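Local coordinates for protein beta-1,3-1,4-glucanase (Caldicellulosiruptor sp. F32, PDB 5H4R) that probably hydrolyses beta-1,3-1,4-glucans such as lichenan as a family 5 glycoside hydrolase, its engineered variant here holding cellotetraose in the active-site cleft, at residues A[336-347]-A[384-395]. The protein carries 1 engineered substitution. Residues are numbered along the deposited sequence; the frame is centred on the assembly and turned at random.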
# COMPACT_ATOMS: atom_id res chain seq x y z
N LEU A 336 23.94 -1.61 2.36
CA LEU A 336 23.40 -1.86 1.03
C LEU A 336 23.32 -3.35 0.74
O LEU A 336 22.29 -3.83 0.25
CB LEU A 336 24.26 -1.17 -0.02
CG LEU A 336 23.83 -1.38 -1.47
CD1 LEU A 336 22.41 -0.85 -1.69
CD2 LEU A 336 24.82 -0.68 -2.41
N GLN A 337 24.40 -4.09 0.99
CA GLN A 337 24.39 -5.51 0.66
C GLN A 337 23.24 -6.23 1.35
O GLN A 337 22.55 -7.07 0.75
CB GLN A 337 25.73 -6.15 1.04
CG GLN A 337 25.77 -7.62 0.73
CD GLN A 337 25.69 -7.91 -0.76
OE1 GLN A 337 26.33 -7.23 -1.59
NE2 GLN A 337 24.92 -8.94 -1.12
N SER A 338 23.00 -5.91 2.63
CA SER A 338 21.86 -6.52 3.33
C SER A 338 20.53 -6.15 2.69
O SER A 338 19.64 -6.99 2.56
CB SER A 338 21.83 -6.09 4.80
OG SER A 338 22.88 -6.67 5.55
N ARG A 339 20.35 -4.87 2.33
CA ARG A 339 19.08 -4.46 1.75
C ARG A 339 18.88 -5.06 0.36
O ARG A 339 17.74 -5.37 -0.02
CB ARG A 339 18.99 -2.95 1.74
CG ARG A 339 18.95 -2.35 3.11
CD ARG A 339 18.28 -1.00 3.12
NE ARG A 339 19.07 -0.02 2.37
CZ ARG A 339 18.59 1.04 1.71
NH1 ARG A 339 17.29 1.31 1.65
NH2 ARG A 339 19.45 1.84 1.11
N VAL A 340 19.97 -5.26 -0.39
CA VAL A 340 19.91 -5.94 -1.69
C VAL A 340 19.46 -7.40 -1.53
O VAL A 340 18.55 -7.88 -2.23
CB VAL A 340 21.27 -5.83 -2.39
CG1 VAL A 340 21.40 -6.80 -3.56
CG2 VAL A 340 21.55 -4.41 -2.85
N GLU A 341 20.07 -8.12 -0.59
CA GLU A 341 19.67 -9.51 -0.37
C GLU A 341 18.22 -9.60 0.11
O GLU A 341 17.45 -10.44 -0.37
CB GLU A 341 20.61 -10.19 0.61
CG GLU A 341 22.00 -10.42 0.05
CD GLU A 341 22.98 -11.07 1.04
OE1 GLU A 341 22.56 -11.92 1.86
OE2 GLU A 341 24.18 -10.71 1.00
N PHE A 342 17.85 -8.73 1.06
CA PHE A 342 16.47 -8.64 1.54
C PHE A 342 15.50 -8.44 0.39
O PHE A 342 14.45 -9.11 0.32
CB PHE A 342 16.36 -7.47 2.53
CG PHE A 342 14.95 -7.05 2.84
CD1 PHE A 342 14.22 -7.68 3.83
CD2 PHE A 342 14.37 -5.98 2.16
CE1 PHE A 342 12.91 -7.26 4.12
CE2 PHE A 342 13.08 -5.56 2.45
CZ PHE A 342 12.35 -6.19 3.42
N ALA A 343 15.79 -7.48 -0.49
CA ALA A 343 14.81 -7.11 -1.51
C ALA A 343 14.61 -8.23 -2.51
O ALA A 343 13.47 -8.53 -2.90
CB ALA A 343 15.24 -5.83 -2.22
N ALA A 344 15.70 -8.87 -2.92
CA ALA A 344 15.58 -10.00 -3.82
C ALA A 344 14.79 -11.12 -3.17
O ALA A 344 13.92 -11.73 -3.80
CB ALA A 344 16.98 -10.50 -4.22
N TYR A 345 15.12 -11.45 -1.92
CA TYR A 345 14.46 -12.56 -1.26
C TYR A 345 12.98 -12.29 -1.07
O TYR A 345 12.13 -13.15 -1.35
CB TYR A 345 15.12 -12.85 0.09
CG TYR A 345 14.54 -14.07 0.75
CD1 TYR A 345 15.06 -15.33 0.48
CD2 TYR A 345 13.48 -13.98 1.63
CE1 TYR A 345 14.53 -16.47 1.06
CE2 TYR A 345 12.94 -15.13 2.24
CZ TYR A 345 13.46 -16.36 1.94
OH TYR A 345 12.95 -17.49 2.52
N TYR A 346 12.64 -11.08 -0.58
CA TYR A 346 11.26 -10.74 -0.30
C TYR A 346 10.41 -10.84 -1.56
O TYR A 346 9.34 -11.47 -1.55
CB TYR A 346 11.22 -9.34 0.30
CG TYR A 346 9.92 -8.93 0.93
CD1 TYR A 346 8.80 -8.63 0.14
CD2 TYR A 346 9.82 -8.75 2.29
CE1 TYR A 346 7.61 -8.21 0.73
CE2 TYR A 346 8.62 -8.34 2.88
CZ TYR A 346 7.54 -8.08 2.09
OH TYR A 346 6.37 -7.64 2.65
N VAL A 347 10.90 -10.27 -2.67
CA VAL A 347 10.14 -10.31 -3.92
C VAL A 347 10.01 -11.75 -4.44
O VAL A 347 8.94 -12.16 -4.90
CB VAL A 347 10.79 -9.37 -4.96
CG1 VAL A 347 10.16 -9.58 -6.34
CG2 VAL A 347 10.60 -7.95 -4.52
N TYR A 384 19.99 3.79 -5.41
CA TYR A 384 20.21 2.39 -5.06
C TYR A 384 19.74 1.51 -6.21
O TYR A 384 18.79 0.74 -6.07
CB TYR A 384 19.49 2.04 -3.76
CG TYR A 384 20.00 2.84 -2.60
CD1 TYR A 384 21.29 2.64 -2.14
CD2 TYR A 384 19.20 3.78 -1.95
CE1 TYR A 384 21.79 3.37 -1.10
CE2 TYR A 384 19.69 4.53 -0.90
CZ TYR A 384 20.98 4.31 -0.46
OH TYR A 384 21.53 5.01 0.59
N PRO A 385 20.36 1.63 -7.38
CA PRO A 385 19.96 0.76 -8.50
C PRO A 385 20.13 -0.71 -8.19
O PRO A 385 19.43 -1.56 -8.78
CB PRO A 385 20.88 1.22 -9.63
CG PRO A 385 22.07 1.81 -8.95
CD PRO A 385 21.54 2.44 -7.68
N GLU A 386 21.02 -1.06 -7.26
CA GLU A 386 21.23 -2.46 -6.90
C GLU A 386 19.98 -3.06 -6.25
O GLU A 386 19.68 -4.24 -6.45
CB GLU A 386 22.41 -2.58 -5.95
CG GLU A 386 23.72 -2.02 -6.54
CD GLU A 386 23.98 -0.54 -6.25
OE1 GLU A 386 23.10 0.20 -5.73
OE2 GLU A 386 25.13 -0.12 -6.55
N ILE A 387 19.27 -2.27 -5.44
CA ILE A 387 18.04 -2.75 -4.82
C ILE A 387 16.98 -2.94 -5.89
O ILE A 387 16.25 -3.94 -5.90
CB ILE A 387 17.57 -1.78 -3.72
CG1 ILE A 387 18.57 -1.74 -2.55
CG2 ILE A 387 16.19 -2.16 -3.21
CD1 ILE A 387 18.25 -0.75 -1.42
N VAL A 388 16.87 -1.99 -6.82
CA VAL A 388 15.89 -2.11 -7.90
C VAL A 388 16.19 -3.35 -8.73
O VAL A 388 15.30 -4.17 -8.98
CB VAL A 388 15.87 -0.83 -8.75
CG1 VAL A 388 14.93 -1.00 -9.93
CG2 VAL A 388 15.44 0.37 -7.90
N SER A 389 17.45 -3.52 -9.11
CA SER A 389 17.83 -4.67 -9.94
C SER A 389 17.58 -5.98 -9.20
O SER A 389 17.21 -6.99 -9.82
CB SER A 389 19.29 -4.57 -10.34
OG SER A 389 19.47 -3.51 -11.24
N ALA A 390 17.81 -5.98 -7.89
CA ALA A 390 17.56 -7.18 -7.09
C ALA A 390 16.10 -7.58 -7.16
O ALA A 390 15.77 -8.77 -7.29
CB ALA A 390 17.98 -6.93 -5.64
N MET A 391 15.20 -6.59 -7.08
CA MET A 391 13.78 -6.88 -7.16
C MET A 391 13.41 -7.32 -8.57
O MET A 391 12.62 -8.25 -8.74
CB MET A 391 12.98 -5.66 -6.73
CG MET A 391 13.24 -5.31 -5.27
SD MET A 391 12.09 -4.12 -4.63
CE MET A 391 12.62 -2.62 -5.49
N MET A 392 13.96 -6.66 -9.58
CA MET A 392 13.53 -6.95 -10.94
C MET A 392 13.92 -8.35 -11.36
O MET A 392 13.25 -8.96 -12.21
CB MET A 392 14.11 -5.92 -11.90
CG MET A 392 13.60 -4.55 -11.65
SD MET A 392 11.79 -4.47 -11.77
CE MET A 392 11.54 -2.91 -10.93
N LYS A 393 15.02 -8.87 -10.80
CA LYS A 393 15.48 -10.22 -11.11
C LYS A 393 14.42 -11.26 -10.81
O LYS A 393 14.32 -12.27 -11.52
CB LYS A 393 16.75 -10.52 -10.34
CG LYS A 393 17.36 -11.88 -10.63
CD LYS A 393 18.71 -12.02 -9.92
CE LYS A 393 19.33 -13.40 -10.12
NZ LYS A 393 19.61 -13.69 -11.54
N TYR A 394 13.60 -11.04 -9.78
CA TYR A 394 12.65 -12.03 -9.30
C TYR A 394 11.19 -11.61 -9.39
O TYR A 394 10.33 -12.40 -9.02
CB TYR A 394 12.98 -12.42 -7.84
CG TYR A 394 14.36 -13.05 -7.76
CD1 TYR A 394 14.56 -14.33 -8.21
CD2 TYR A 394 15.46 -12.36 -7.25
CE1 TYR A 394 15.82 -14.94 -8.17
CE2 TYR A 394 16.74 -12.95 -7.21
CZ TYR A 394 16.90 -14.23 -7.66
OH TYR A 394 18.15 -14.86 -7.65
N ALA A 395 10.88 -10.42 -9.90
CA ALA A 395 9.51 -9.93 -9.87
C ALA A 395 8.58 -10.60 -10.88
O ALA A 395 7.37 -10.74 -10.61
CB ALA A 395 9.48 -8.43 -10.12
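A bend at chi3 (-67°) in Arg-339 swings its guanidinium over to Tyr-384, whose ring, with CG beside the backbone N and anti to the carbonyl carbon, leans in to meet it. Arg-339 NH2 sits over the middle of the ring face, 3.3 Å from Tyr-384 CZ. The two planes stand almost perpendicular, 83° apart, so the cation-pi contact is made by the edge of the guanidinium, with Arg-339 CZ 4.5 Å from the centroid of the Tyr-384 ring. Ile-387 closes one face of the same guanidinium: its CD1 lies above the centre, 3.6 Å from Arg-339 CZ. Arg-339 NH1 is spoken for by the carbonyl of Ala-329, which fixes the group further. With an alanine in place of Tyr-384, Arg-339 NH2 would probably lose its aromatic partner and a gap would open beside Leu-336, whose CD1 lies 3.7 Å from Tyr-384 CD1.

Ile-387 is also a knob in a hole formed by Leu-336, Arg-339, Val-340 and Ala-343. Farther along, alanines let the backbones come close: Ala-344 CB meets Ala-390 CB at 4.0 Å. The axes of the two short helical segments come within 7.6 Å, crossing at -21° and running nearly parallel. Ala-343 CB then touches Met-391 CG at 3.7 Å, and Val-347 splits its branches, CG2 against Met-391 and CG1 against Ala-395 CA at 3.6 Å. At the outer margin Glu-386 turns its carboxylate to a salt bridge with Arg-22.

This is the outer layer of a TIM barrel: helix 336-352 connects strands 322-327 and 356-361, helix 385-395 follows the last strand, and Ile-387 and Met-391 rest on Trp-359 while Val-347 and Met-391 reach Phe-327.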